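Local atomic coordinates of HEPN domain-containing protein (Sulfolobus tokodaii, PDB entry 1WOL), a protein that is of unknown function but belongs to the HEPN family of all-helical domains, relatives of which have been linked to nucleotide binding and RNA cleavage. Residues Ala30-Ser34 with Cys106-Ala110; Gln10-Leu15 with Gln36-Ala41; Gly55-Ser59 with Ala73-Asp77; Asp68-Ala73 with Cys109-Ile113; Leu45-Gln49 with Trp116-Lys122. All blocks are in the same frame, centred on the assembly; numbering follows the deposited sequence.

Contact 1: residues Ala30-Ser34 with Cys106-Ala110; sequences ACFLS and CINCA
Ala30 O is gripped twice by Ser34, the residue that wedges between the two helices: OG reaches it at 2.8 Å, while Ser34 N makes the normal helical bond at 2.9 Å from the opposite face of the carbonyl. Ser34 OG lies beside its own backbone N (chi1 -66°), which turns the hydroxyl back onto its helix, so that a polar side chain is satisfied although buried. Its carbon then faces the partner helix, with Ser34 CB 3.2 Å from Cys106 O, and OG lies alongside Ile107, 3.4 Å from CG1. The methyl of Ala110 rests against Ser34 O, and Ala30 CB meets Ile107 CD1 at 4.3 Å. Cys31 SG and Cys106 SG stand 2.6 Å apart, too far for an ordinary disulfide and too near for unbonded sulfurs, so their bonding state here is doubtful; the same pair forms a disulfide in a crystal structure of this protein. Alanine, serine and cysteine are small enough to let the axes come within 8.5 Å. At 16° between their directions, helices 27-48 and 100-120 run nearly parallel here, a close-packed helix pair within the bundle of the HEPN domain.

Contact 2: residues Gln10-Leu15 with Gln36-Ala41; sequences QAERDL and QCAEKA
Gln10 and Lys40 lay their aliphatic chains across one another at the margin of this helix pair, Gln10 CB touching Lys40 CG at 3.9 Å. Gln10 is stretched out beyond CG, whereas Lys40 is bent at its second torsion (21°, close to eclipsed), which carries CE past the end of the glutamine chain and leads the ammonium away from the interface. The long, flexible chain of lysine thus offers carbon to the contact and keeps its charge outside. With an alanine here in place of Gln10, that CB contact would stay, but loss of the outer chain lying across Lys40 would probably leave the lysine's far methylenes less covered and freer to swing.

One turn further on, Asp14 reaches over the start of segment 36-41. Its side chain crosses that of Gln36, OD2 meeting the methylene Gln36 CB at 3.4 Å. Asp14 OD2 stays 5.8 Å from Lys40 NZ; the opposite charges probably attract, but they do not pair directly.

On the side of the interface facing helix 100-120, the helices touch through small side chains. Ala11 CB presses on Cys37 O at 3.3 Å and meets Ala41 CB at 4.1 Å. Cys37 points its sulfur anti to the backbone N, alongside Leu15, with SG 4.0 Å from Leu15 CB. Alanine suits this place because its single methyl lets the axes approach to 7.9 Å. The directions differ by 169°: this is an antiparallel alpha-alpha hairpin, formed by the consecutive helices 4-23 and 27-48 of the HEPN bundle.

Contact 3: residues Gly55-Ser59 with Ala73-Asp77; sequences GHSIS and ATFLD. With TBU (tertiary-butyl alcohol), chain C.
Three hydrogen bonds converge on the carboxylate of Asp77, and they use both of its oxygens. Ile58 N bonds to Asp77 OD1 at the syn lone pair; the modelled length of 2.5 Å is unusually short and its exact value doubtful. Asp77 OD2 takes two donors: Ser59 N, 3.0 Å away on the syn side and nearly straight at 165°, and Ser57 OG, also at 3.0 Å but coming from well above the carboxylate plane. Three donors of differing direction should fix the rotation of the group. The Asp77 carboxylate lies beside its own backbone N (chi1 -89°), which turns it toward the neighbouring segment.

This is the capped N-terminus of the short helix 58-61. Ser57 is its N-cap residue, and its OG also serves His60 N, while Asp77 binds the first amides from a different helix. Aspartate suits the place because first-turn amides have no helical acceptor of their own, and the helix end would probably stabilise the negative charge.

The apolar contacts are made by Ile58. Its CG2 meets Ala73 CB at 3.6 Å, and Ile58 CD1 touches Leu76 CB at 3.9 Å, so the two branches meet residues about one turn apart on helix 67-77.

The bound tertiary-butyl alcohol belongs to a different side of that helix. Its methyl C3 sits over the centre of one face of the Phe75 ring, and its C2 is 3.8 Å from Phe75 CB.

Contact 4: residues Asp68-Ala73 with Cys109-Ile113; sequences DILQCA and CAIRI
Cys72 and Cys109 are joined by a disulfide, SG to SG 2.1 Å, that staples helix 67-77 to helix 100-120 of the HEPN bundle. Its sulfur-sulfur torsion is -69°, and in both cysteines the sulfur stands beside the backbone N. The axes of the segments are 9.4 Å apart at an angle of 136°; the helices cross at a steep angle, and the bridge joins them within their length.

Beside the bridge lies Arg112, whose chain, bent at chi2 and chi3, passes the disulfide with CD 4.0 Å from Cys72 SG. Its NH1 then reaches Asp68 OD2 at 3.3 Å in a rather long salt bridge. The oxygen sits at the guanidinium edge and in its plane, but the nitrogen approaches from 49° out of the carboxylate plane: a single bond, not the paired, coplanar arrangement. An asparagine in place of Asp68 would probably leave the Arg112 charge without its mate.

Further in, two isoleucines fill the angle between the helices, their ethyl arms reaching the opposing helix. The end of Ile69 lies against the backbone of Arg112. Leu76 and Ala38 also touch Ile113, and Leu62 of the neighbouring loop rests on Ile69. Ile113 CD1 is wedged at the backbone of helix 67-77, 3.9 Å from Cys72 CB and 3.7 Å from Ala73 N.

Contact 5: residues Leu45-Gln49 with Trp116-Lys122; sequences LLQFQ and WVKGQIK
The C-terminus of the chain closes this end of the helical bundle, where helix 100-120 gives way to an inverse gamma turn centred on Ile121 and packs on Leu45 and Phe48 of helix 27-48. The turn brings backbone as well as side chain to the Phe48 ring: Ile121 CA stands over its face in a CH-pi contact, 4.0 Å from the centroid and 12° off the ring normal. Ile121 CG2 touches Phe48 CD1 at 3.8 Å as the two side chains slide past each other in opposite directions. Lys122 comes in at the ring edge and at about a right angle, its CD 3.4 Å from Phe48 CE1, so the lysine lends methylenes to the aromatic rim. Phenylalanine suits this place, having a flat face for the turn and an edge for the chain beyond it.

Next to it, Leu45 packs on Trp116, Val117 and Gln120. Its CG is anti to the backbone N (chi1 177°), which sends both methyls toward the opposing helix. Leu45 CD2 meets Trp116 CZ3 at 3.9 Å, while CD1 lies 3.9 Å from Gln120 CB. Nearer the backbone, Leu45 CB touches Val117 CG1, also at 3.9 Å. The forked leucine thus grips residues one turn apart.

Helix 4-23 completes the cluster: Val4 packs on both Phe48 and Ile121, and Ile8 on Val117 and Ile121, while Leu62 and Pro66, in the loop between helices 58-61 and 67-77, touch Trp116.

Overall arrangement
Helices 27-48 and 100-120 form the spine, meeting in contact 1 and again in contact 5, whose centres lie about 19 Å apart. Contact 2 adds helix 4-23 to that spine, with Cys37 SG 3.8 Å from Ala110 CB of contact 1; it is tied to contact 5 by the salt bridge of Glu12 OE2 with Lys118 NZ at 2.9 Å. Contacts 3 and 4 share Ala73 and bring in helix 67-77, with Leu76 reaching both Ser34 and Ala110. One tertiary-butyl alcohol lies where contacts 3 and 4 meet, about 4 Å from the Cys109 side chain; another touches Phe32, beside contact 1.

Contact 1: residues Ala30-Ser34 with Cys106-Ala110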
# COMPACT_ATOMS: atom_id res chain seq x y z
N ALA A 30 0.01 -4.09 -10.31
CA ALA A 30 -1.03 -3.28 -9.63
C ALA A 30 -1.00 -3.56 -8.12
O ALA A 30 -1.13 -2.58 -7.30
CB ALA A 30 -2.36 -3.73 -10.16
N CYS A 31 -0.75 -4.81 -7.70
CA CYS A 31 -0.73 -5.09 -6.21
C CYS A 31 0.46 -4.51 -5.55
O CYS A 31 0.42 -3.95 -4.49
CB CYS A 31 -0.73 -6.61 -5.99
SG CYS A 31 -2.47 -7.23 -6.17
N PHE A 32 1.66 -4.61 -6.23
CA PHE A 32 2.81 -3.97 -5.64
C PHE A 32 2.67 -2.51 -5.46
O PHE A 32 3.12 -1.93 -4.45
CB PHE A 32 3.98 -4.27 -6.66
CG PHE A 32 5.26 -3.57 -6.29
CD1 PHE A 32 6.08 -4.09 -5.25
CD2 PHE A 32 5.61 -2.43 -6.94
CE1 PHE A 32 7.30 -3.34 -4.91
CE2 PHE A 32 6.77 -1.72 -6.59
CZ PHE A 32 7.57 -2.17 -5.62
N LEU A 33 2.14 -1.82 -6.53
CA LEU A 33 2.02 -0.34 -6.54
C LEU A 33 0.93 0.10 -5.51
O LEU A 33 1.08 1.17 -4.95
CB LEU A 33 1.64 0.13 -7.96
CG LEU A 33 2.81 0.05 -8.95
CD1 LEU A 33 2.20 0.22 -10.32
CD2 LEU A 33 3.85 1.07 -8.59
N SER A 34 -0.04 -0.79 -5.27
CA SER A 34 -1.04 -0.46 -4.20
C SER A 34 -0.36 -0.51 -2.84
O SER A 34 -0.66 0.35 -1.98
CB SER A 34 -2.18 -1.53 -4.21
OG SER A 34 -2.86 -1.36 -5.47
N CYS A 106 -6.36 -5.10 -3.90
CA CYS A 106 -5.17 -4.30 -3.52
C CYS A 106 -5.44 -2.81 -3.86
O CYS A 106 -5.14 -1.98 -2.95
CB CYS A 106 -3.97 -4.68 -4.40
SG CYS A 106 -3.29 -6.35 -3.84
N ILE A 107 -5.94 -2.43 -5.03
CA ILE A 107 -6.15 -1.02 -5.36
C ILE A 107 -7.15 -0.45 -4.32
O ILE A 107 -6.93 0.66 -3.84
CB ILE A 107 -6.66 -0.92 -6.77
CG1 ILE A 107 -5.42 -1.13 -7.73
CG2 ILE A 107 -7.21 0.53 -7.02
CD1 ILE A 107 -5.87 -1.37 -9.22
N ASN A 108 -8.22 -1.19 -4.14
CA ASN A 108 -9.22 -0.60 -3.19
C ASN A 108 -8.79 -0.49 -1.79
O ASN A 108 -9.24 0.48 -1.07
CB ASN A 108 -10.50 -1.46 -3.37
CG ASN A 108 -11.07 -1.24 -4.71
OD1 ASN A 108 -10.80 -0.31 -5.45
ND2 ASN A 108 -12.02 -2.16 -5.08
N CYS A 109 -7.91 -1.38 -1.31
CA CYS A 109 -7.36 -1.14 0.02
C CYS A 109 -6.44 0.04 0.02
O CYS A 109 -6.32 0.75 1.00
CB CYS A 109 -6.52 -2.36 0.49
SG CYS A 109 -7.54 -3.57 1.38
N ALA A 110 -5.63 0.23 -1.06
CA ALA A 110 -4.79 1.47 -1.16
C ALA A 110 -5.64 2.74 -1.14
O ALA A 110 -5.28 3.67 -0.43
CB ALA A 110 -3.88 1.41 -2.48

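Contact 2: residues Gln10-Leu15 with Gln36-Ala41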
# COMPACT_ATOMS: atom_id res chain seq x y z
N GLN A 10 3.51 11.14 -3.85
CA GLN A 10 4.06 9.82 -4.26
C GLN A 10 2.94 8.81 -4.17
O GLN A 10 2.78 7.92 -5.07
CB GLN A 10 5.14 9.35 -3.33
CG GLN A 10 6.43 10.08 -3.57
CD GLN A 10 7.48 9.35 -2.72
OE1 GLN A 10 8.14 8.35 -3.15
NE2 GLN A 10 7.56 9.77 -1.47
N ALA A 11 2.12 8.93 -3.13
CA ALA A 11 1.07 7.87 -3.01
C ALA A 11 0.01 8.05 -4.09
O ALA A 11 -0.45 6.97 -4.59
CB ALA A 11 0.38 8.03 -1.56
N GLU A 12 -0.37 9.28 -4.44
CA GLU A 12 -1.40 9.47 -5.45
C GLU A 12 -0.87 8.95 -6.79
O GLU A 12 -1.56 8.34 -7.58
CB GLU A 12 -1.74 10.99 -5.53
CG GLU A 12 -2.32 11.29 -4.21
CD GLU A 12 -3.03 12.47 -4.11
OE1 GLU A 12 -2.38 13.46 -4.63
OE2 GLU A 12 -4.18 12.34 -3.48
N ARG A 13 0.45 9.14 -7.03
CA ARG A 13 0.97 8.69 -8.36
C ARG A 13 1.05 7.14 -8.36
O ARG A 13 0.80 6.52 -9.44
CB ARG A 13 2.46 9.26 -8.46
CG ARG A 13 3.09 8.98 -9.90
CD ARG A 13 2.30 9.90 -10.92
NE ARG A 13 3.12 9.97 -12.14
CZ ARG A 13 2.85 10.83 -13.05
NH1 ARG A 13 1.78 11.73 -12.78
NH2 ARG A 13 3.43 10.72 -14.24
N ASP A 14 1.43 6.53 -7.25
CA ASP A 14 1.49 5.06 -7.15
C ASP A 14 0.06 4.51 -7.42
O ASP A 14 -0.08 3.46 -8.06
CB ASP A 14 1.96 4.62 -5.74
CG ASP A 14 3.44 4.89 -5.53
OD1 ASP A 14 4.09 5.06 -6.54
OD2 ASP A 14 3.88 4.86 -4.38
N LEU A 15 -1.02 5.13 -6.86
CA LEU A 15 -2.42 4.68 -7.14
C LEU A 15 -2.72 4.80 -8.59
O LEU A 15 -3.30 3.88 -9.21
CB LEU A 15 -3.38 5.49 -6.27
CG LEU A 15 -4.80 5.25 -6.62
CD1 LEU A 15 -5.29 3.80 -6.41
CD2 LEU A 15 -5.70 6.16 -5.61
N GLN A 36 2.78 0.18 -2.30
CA GLN A 36 3.57 1.39 -2.27
C GLN A 36 2.74 2.58 -1.96
O GLN A 36 3.18 3.45 -1.19
CB GLN A 36 4.30 1.63 -3.58
CG GLN A 36 5.33 0.53 -3.83
CD GLN A 36 6.57 0.81 -2.96
OE1 GLN A 36 7.05 -0.13 -2.27
NE2 GLN A 36 7.01 2.03 -2.91
N CYS A 37 1.52 2.71 -2.57
CA CYS A 37 0.62 3.77 -2.29
C CYS A 37 0.33 3.87 -0.77
O CYS A 37 0.46 4.97 -0.23
CB CYS A 37 -0.67 3.53 -3.13
SG CYS A 37 -2.00 4.75 -2.60
N ALA A 38 -0.08 2.75 -0.20
CA ALA A 38 -0.46 2.78 1.23
C ALA A 38 0.72 3.14 2.10
O ALA A 38 0.57 3.96 3.03
CB ALA A 38 -1.08 1.40 1.58
N GLU A 39 1.87 2.49 1.79
CA GLU A 39 3.09 2.77 2.61
C GLU A 39 3.45 4.28 2.52
O GLU A 39 3.73 4.90 3.56
CB GLU A 39 4.28 1.88 2.11
CG GLU A 39 5.51 2.13 3.11
CD GLU A 39 6.83 1.61 2.59
OE1 GLU A 39 6.87 0.73 1.68
OE2 GLU A 39 7.85 2.11 3.16
N LYS A 40 3.47 4.92 1.37
CA LYS A 40 3.79 6.31 1.26
C LYS A 40 2.78 7.19 1.98
O LYS A 40 3.15 8.17 2.65
CB LYS A 40 3.98 6.71 -0.19
CG LYS A 40 5.35 6.27 -0.93
CD LYS A 40 6.23 5.13 -0.46
CE LYS A 40 7.48 5.07 -1.28
NZ LYS A 40 8.24 4.04 -0.63
N ALA A 41 1.51 6.90 1.84
CA ALA A 41 0.47 7.67 2.57
C ALA A 41 0.65 7.59 4.07
O ALA A 41 0.57 8.65 4.65
CB ALA A 41 -0.89 7.05 2.18

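Contact 3: residues Gly55-Ser59 with Ala73-Asp77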
# COMPACT_ATOMS: atom_id res chain seq x y z
N GLY A 55 10.45 0.94 9.13
CA GLY A 55 10.21 -0.41 8.66
C GLY A 55 9.34 -0.21 7.42
O GLY A 55 9.01 0.94 7.05
N HIS A 56 8.99 -1.28 6.74
CA HIS A 56 8.12 -1.12 5.56
C HIS A 56 6.81 -1.85 5.79
O HIS A 56 6.01 -2.03 4.87
CB HIS A 56 8.80 -1.67 4.32
CG HIS A 56 9.92 -0.80 3.83
ND1 HIS A 56 11.25 -1.19 3.88
CD2 HIS A 56 9.91 0.46 3.33
CE1 HIS A 56 12.01 -0.20 3.44
NE2 HIS A 56 11.22 0.81 3.11
N SER A 57 6.59 -2.30 7.00
CA SER A 57 5.32 -2.98 7.28
C SER A 57 4.32 -1.86 7.50
O SER A 57 4.52 -1.02 8.38
CB SER A 57 5.44 -3.77 8.55
OG SER A 57 4.11 -4.04 8.97
N ILE A 58 3.22 -1.79 6.72
CA ILE A 58 2.30 -0.72 6.92
C ILE A 58 1.59 -0.88 8.28
O ILE A 58 1.31 0.07 8.97
CB ILE A 58 1.27 -0.72 5.80
CG1 ILE A 58 1.97 -0.47 4.51
CG2 ILE A 58 0.23 0.38 6.06
CD1 ILE A 58 1.23 -1.18 3.29
N SER A 59 1.33 -2.12 8.63
CA SER A 59 0.70 -2.42 9.87
C SER A 59 1.52 -2.00 11.11
O SER A 59 0.99 -1.61 12.11
CB SER A 59 0.43 -3.91 9.96
OG SER A 59 -0.32 -4.15 11.12
N ALA A 73 -4.13 -2.79 5.75
CA ALA A 73 -2.66 -2.71 5.89
C ALA A 73 -2.12 -4.18 5.97
O ALA A 73 -1.15 -4.49 5.27
CB ALA A 73 -2.32 -1.91 7.16
N THR A 74 -2.68 -5.04 6.79
CA THR A 74 -2.19 -6.44 6.85
C THR A 74 -2.22 -7.09 5.48
O THR A 74 -1.25 -7.81 5.07
CB THR A 74 -3.03 -7.24 7.90
OG1 THR A 74 -2.72 -6.64 9.15
CG2 THR A 74 -2.74 -8.81 7.91
N PHE A 75 -3.31 -6.87 4.72
CA PHE A 75 -3.46 -7.49 3.40
C PHE A 75 -2.38 -6.91 2.49
O PHE A 75 -1.79 -7.72 1.69
CB PHE A 75 -4.87 -7.15 2.86
CG PHE A 75 -5.14 -7.61 1.48
CD1 PHE A 75 -5.29 -8.95 1.17
CD2 PHE A 75 -5.21 -6.68 0.41
CE1 PHE A 75 -5.48 -9.35 -0.17
CE2 PHE A 75 -5.41 -7.12 -0.91
CZ PHE A 75 -5.54 -8.44 -1.23
N LEU A 76 -2.17 -5.60 2.46
CA LEU A 76 -1.20 -5.03 1.52
C LEU A 76 0.25 -5.44 1.91
O LEU A 76 1.13 -5.52 1.03
CB LEU A 76 -1.31 -3.54 1.47
CG LEU A 76 -2.56 -3.12 0.63
CD1 LEU A 76 -2.67 -1.56 0.72
CD2 LEU A 76 -2.42 -3.58 -0.80
N ASP A 77 0.45 -5.60 3.21
CA ASP A 77 1.81 -5.94 3.70
C ASP A 77 2.22 -7.26 3.13
O ASP A 77 3.45 -7.52 3.08
CB ASP A 77 1.80 -6.06 5.18
CG ASP A 77 2.08 -4.75 5.86
OD1 ASP A 77 2.51 -3.72 5.26
OD2 ASP A 77 1.85 -4.67 7.14
O TBU C . -10.86 -7.61 2.59
C TBU C . -9.49 -7.67 2.15
C1 TBU C . -9.09 -9.18 2.31
C2 TBU C . -8.66 -6.82 3.08
C3 TBU C . -9.43 -7.14 0.75

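Contact 4: residues Asp68-Ala73 with Cys109-Ile113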
# COMPACT_ATOMS: atom_id res chain seq x y z
N ASP A 68 -10.88 -1.63 9.74
CA ASP A 68 -10.82 -1.80 8.31
C ASP A 68 -9.47 -1.39 7.78
O ASP A 68 -9.07 -1.93 6.76
CB ASP A 68 -11.88 -0.99 7.56
CG ASP A 68 -11.75 0.47 7.79
OD1 ASP A 68 -12.00 0.97 8.88
OD2 ASP A 68 -11.43 1.24 6.87
N ILE A 69 -8.85 -0.41 8.42
CA ILE A 69 -7.52 0.08 7.98
C ILE A 69 -6.47 -0.98 8.35
O ILE A 69 -5.61 -1.27 7.54
CB ILE A 69 -7.24 1.39 8.65
CG1 ILE A 69 -8.16 2.51 8.13
CG2 ILE A 69 -5.69 1.85 8.43
CD1 ILE A 69 -8.02 2.84 6.51
N LEU A 70 -6.51 -1.48 9.61
CA LEU A 70 -5.59 -2.56 9.93
C LEU A 70 -5.78 -3.80 8.98
O LEU A 70 -4.78 -4.45 8.56
CB LEU A 70 -5.85 -3.00 11.38
CG LEU A 70 -4.76 -3.94 11.92
CD1 LEU A 70 -3.43 -3.24 11.91
CD2 LEU A 70 -5.21 -4.29 13.35
N GLN A 71 -7.03 -4.15 8.61
CA GLN A 71 -7.27 -5.30 7.73
C GLN A 71 -6.63 -5.03 6.35
O GLN A 71 -5.95 -5.92 5.76
CB GLN A 71 -8.76 -5.59 7.51
CG GLN A 71 -9.30 -6.09 8.83
CD GLN A 71 -10.79 -6.04 8.86
OE1 GLN A 71 -11.46 -5.75 7.82
NE2 GLN A 71 -11.28 -6.36 9.96
N CYS A 72 -6.81 -3.82 5.83
CA CYS A 72 -6.15 -3.57 4.54
C CYS A 72 -4.63 -3.42 4.69
O CYS A 72 -3.97 -3.74 3.68
CB CYS A 72 -6.68 -2.24 3.94
SG CYS A 72 -8.23 -2.47 2.99
N ALA A 73 -4.13 -2.79 5.75
CA ALA A 73 -2.66 -2.71 5.89
C ALA A 73 -2.12 -4.18 5.97
O ALA A 73 -1.15 -4.49 5.27
CB ALA A 73 -2.32 -1.91 7.16
N CYS A 109 -7.91 -1.38 -1.31
CA CYS A 109 -7.36 -1.14 0.02
C CYS A 109 -6.44 0.04 0.02
O CYS A 109 -6.32 0.75 1.00
CB CYS A 109 -6.52 -2.36 0.49
SG CYS A 109 -7.54 -3.57 1.38
N ALA A 110 -5.63 0.23 -1.06
CA ALA A 110 -4.79 1.47 -1.16
C ALA A 110 -5.64 2.74 -1.14
O ALA A 110 -5.28 3.67 -0.43
CB ALA A 110 -3.88 1.41 -2.48
N ILE A 111 -6.81 2.72 -1.83
CA ILE A 111 -7.67 3.89 -1.82
C ILE A 111 -8.22 4.08 -0.42
O ILE A 111 -8.22 5.24 0.07
CB ILE A 111 -8.79 3.57 -2.78
CG1 ILE A 111 -8.32 3.70 -4.24
CG2 ILE A 111 -9.92 4.67 -2.57
CD1 ILE A 111 -9.32 3.09 -5.27
N ARG A 112 -8.58 3.01 0.26
CA ARG A 112 -9.14 3.15 1.67
C ARG A 112 -8.08 3.77 2.52
O ARG A 112 -8.38 4.67 3.28
CB ARG A 112 -9.62 1.74 2.15
CG ARG A 112 -10.07 1.32 3.56
CD ARG A 112 -11.11 0.27 3.00
NE ARG A 112 -12.21 0.55 3.56
CZ ARG A 112 -12.98 1.55 3.47
NH1 ARG A 112 -13.23 2.42 4.43
NH2 ARG A 112 -13.59 1.53 2.28
N ILE A 113 -6.84 3.29 2.47
CA ILE A 113 -5.78 3.89 3.33
C ILE A 113 -5.41 5.28 2.93
O ILE A 113 -5.29 6.13 3.84
CB ILE A 113 -4.59 2.93 3.39
CG1 ILE A 113 -4.98 1.67 4.09
CG2 ILE A 113 -3.34 3.65 4.06
CD1 ILE A 113 -3.93 0.48 4.00

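Contact 5: residues Leu45-Gln49 with Trp116-Lys122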
# COMPACT_ATOMS: atom_id res chain seq x y z
N LEU A 45 1.42 10.51 6.75
CA LEU A 45 0.65 10.78 8.01
C LEU A 45 1.59 10.83 9.22
O LEU A 45 1.44 11.71 10.11
CB LEU A 45 -0.36 9.65 8.24
CG LEU A 45 -1.19 9.74 9.55
CD1 LEU A 45 -2.06 10.91 9.46
CD2 LEU A 45 -1.90 8.38 9.74
N LEU A 46 2.49 9.89 9.30
CA LEU A 46 3.44 9.83 10.51
C LEU A 46 4.24 11.10 10.53
O LEU A 46 4.52 11.66 11.65
CB LEU A 46 4.34 8.68 10.38
CG LEU A 46 3.90 7.45 11.14
CD1 LEU A 46 2.40 7.33 11.10
CD2 LEU A 46 4.71 6.24 10.64
N GLN A 47 4.65 11.62 9.37
CA GLN A 47 5.39 12.86 9.40
C GLN A 47 4.55 14.01 9.82
O GLN A 47 5.05 14.90 10.58
CB GLN A 47 6.02 13.20 8.00
CG GLN A 47 7.07 14.33 8.05
CD GLN A 47 7.97 14.37 6.77
OE1 GLN A 47 8.48 13.35 6.25
NE2 GLN A 47 8.19 15.56 6.31
N PHE A 48 3.29 14.07 9.39
CA PHE A 48 2.40 15.16 9.73
C PHE A 48 2.18 15.14 11.22
O PHE A 48 1.99 16.24 11.84
CB PHE A 48 1.06 14.97 9.03
CG PHE A 48 -0.01 15.95 9.45
CD1 PHE A 48 -0.13 17.25 8.84
CD2 PHE A 48 -0.89 15.56 10.45
CE1 PHE A 48 -1.16 18.14 9.30
CE2 PHE A 48 -1.96 16.44 10.92
CZ PHE A 48 -2.06 17.71 10.32
N GLN A 49 2.21 13.94 11.80
CA GLN A 49 1.89 13.75 13.26
C GLN A 49 3.13 13.96 14.10
O GLN A 49 3.05 13.98 15.37
CB GLN A 49 1.37 12.34 13.53
CG GLN A 49 0.03 12.06 12.80
CD GLN A 49 -0.39 10.65 13.06
OE1 GLN A 49 0.42 9.71 13.06
NE2 GLN A 49 -1.70 10.46 13.27
N TRP A 116 -8.13 7.61 4.11
CA TRP A 116 -8.18 7.69 5.62
C TRP A 116 -7.01 8.60 6.05
O TRP A 116 -7.14 9.48 6.89
CB TRP A 116 -8.10 6.31 6.13
CG TRP A 116 -7.89 6.27 7.62
CD1 TRP A 116 -8.89 6.41 8.63
CD2 TRP A 116 -6.67 6.03 8.31
NE1 TRP A 116 -8.30 6.25 9.89
CE2 TRP A 116 -6.96 6.01 9.72
CE3 TRP A 116 -5.36 5.80 7.88
CZ2 TRP A 116 -5.97 5.77 10.70
CZ3 TRP A 116 -4.39 5.57 8.85
CH2 TRP A 116 -4.70 5.56 10.24
N VAL A 117 -5.85 8.49 5.38
CA VAL A 117 -4.77 9.39 5.75
C VAL A 117 -5.13 10.80 5.35
O VAL A 117 -4.88 11.73 6.12
CB VAL A 117 -3.44 8.94 4.93
CG1 VAL A 117 -2.40 10.10 5.00
CG2 VAL A 117 -2.97 7.68 5.48
N LYS A 118 -5.68 11.07 4.16
CA LYS A 118 -5.96 12.43 3.72
C LYS A 118 -6.93 13.11 4.72
O LYS A 118 -6.78 14.32 5.01
CB LYS A 118 -6.45 12.42 2.29
CG LYS A 118 -5.26 12.15 1.36
CD LYS A 118 -5.78 12.03 -0.06
CE LYS A 118 -5.94 13.26 -0.84
NZ LYS A 118 -6.68 12.62 -2.12
N GLY A 119 -7.80 12.29 5.26
CA GLY A 119 -8.83 12.84 6.14
C GLY A 119 -8.19 13.38 7.40
O GLY A 119 -8.82 14.19 8.17
N GLN A 120 -7.02 12.93 7.74
CA GLN A 120 -6.41 13.33 8.99
C GLN A 120 -5.43 14.43 8.89
O GLN A 120 -4.96 14.97 9.93
CB GLN A 120 -5.71 12.14 9.59
CG GLN A 120 -6.64 10.99 10.07
CD GLN A 120 -5.86 9.76 10.38
OE1 GLN A 120 -5.70 8.85 9.48
NE2 GLN A 120 -5.37 9.62 11.61
N ILE A 121 -5.08 14.80 7.65
CA ILE A 121 -4.02 15.83 7.49
C ILE A 121 -4.95 17.02 7.36
O ILE A 121 -5.44 17.40 6.29
CB ILE A 121 -3.12 15.39 6.25
CG1 ILE A 121 -2.27 14.24 6.67
CG2 ILE A 121 -2.22 16.52 5.81
CD1 ILE A 121 -1.59 13.65 5.25
N LYS A 122 -5.22 17.49 8.60
CA LYS A 122 -6.16 18.53 9.07
C LYS A 122 -7.67 18.01 9.06
O LYS A 122 -8.26 18.06 7.95
CB LYS A 122 -6.01 19.79 8.24
CG LYS A 122 -5.08 20.80 8.90
CD LYS A 122 -3.59 20.40 8.73
CE LYS A 122 -2.68 21.68 8.73
NZ LYS A 122 -3.17 22.66 7.69
OXT LYS A 122 -8.25 17.51 10.09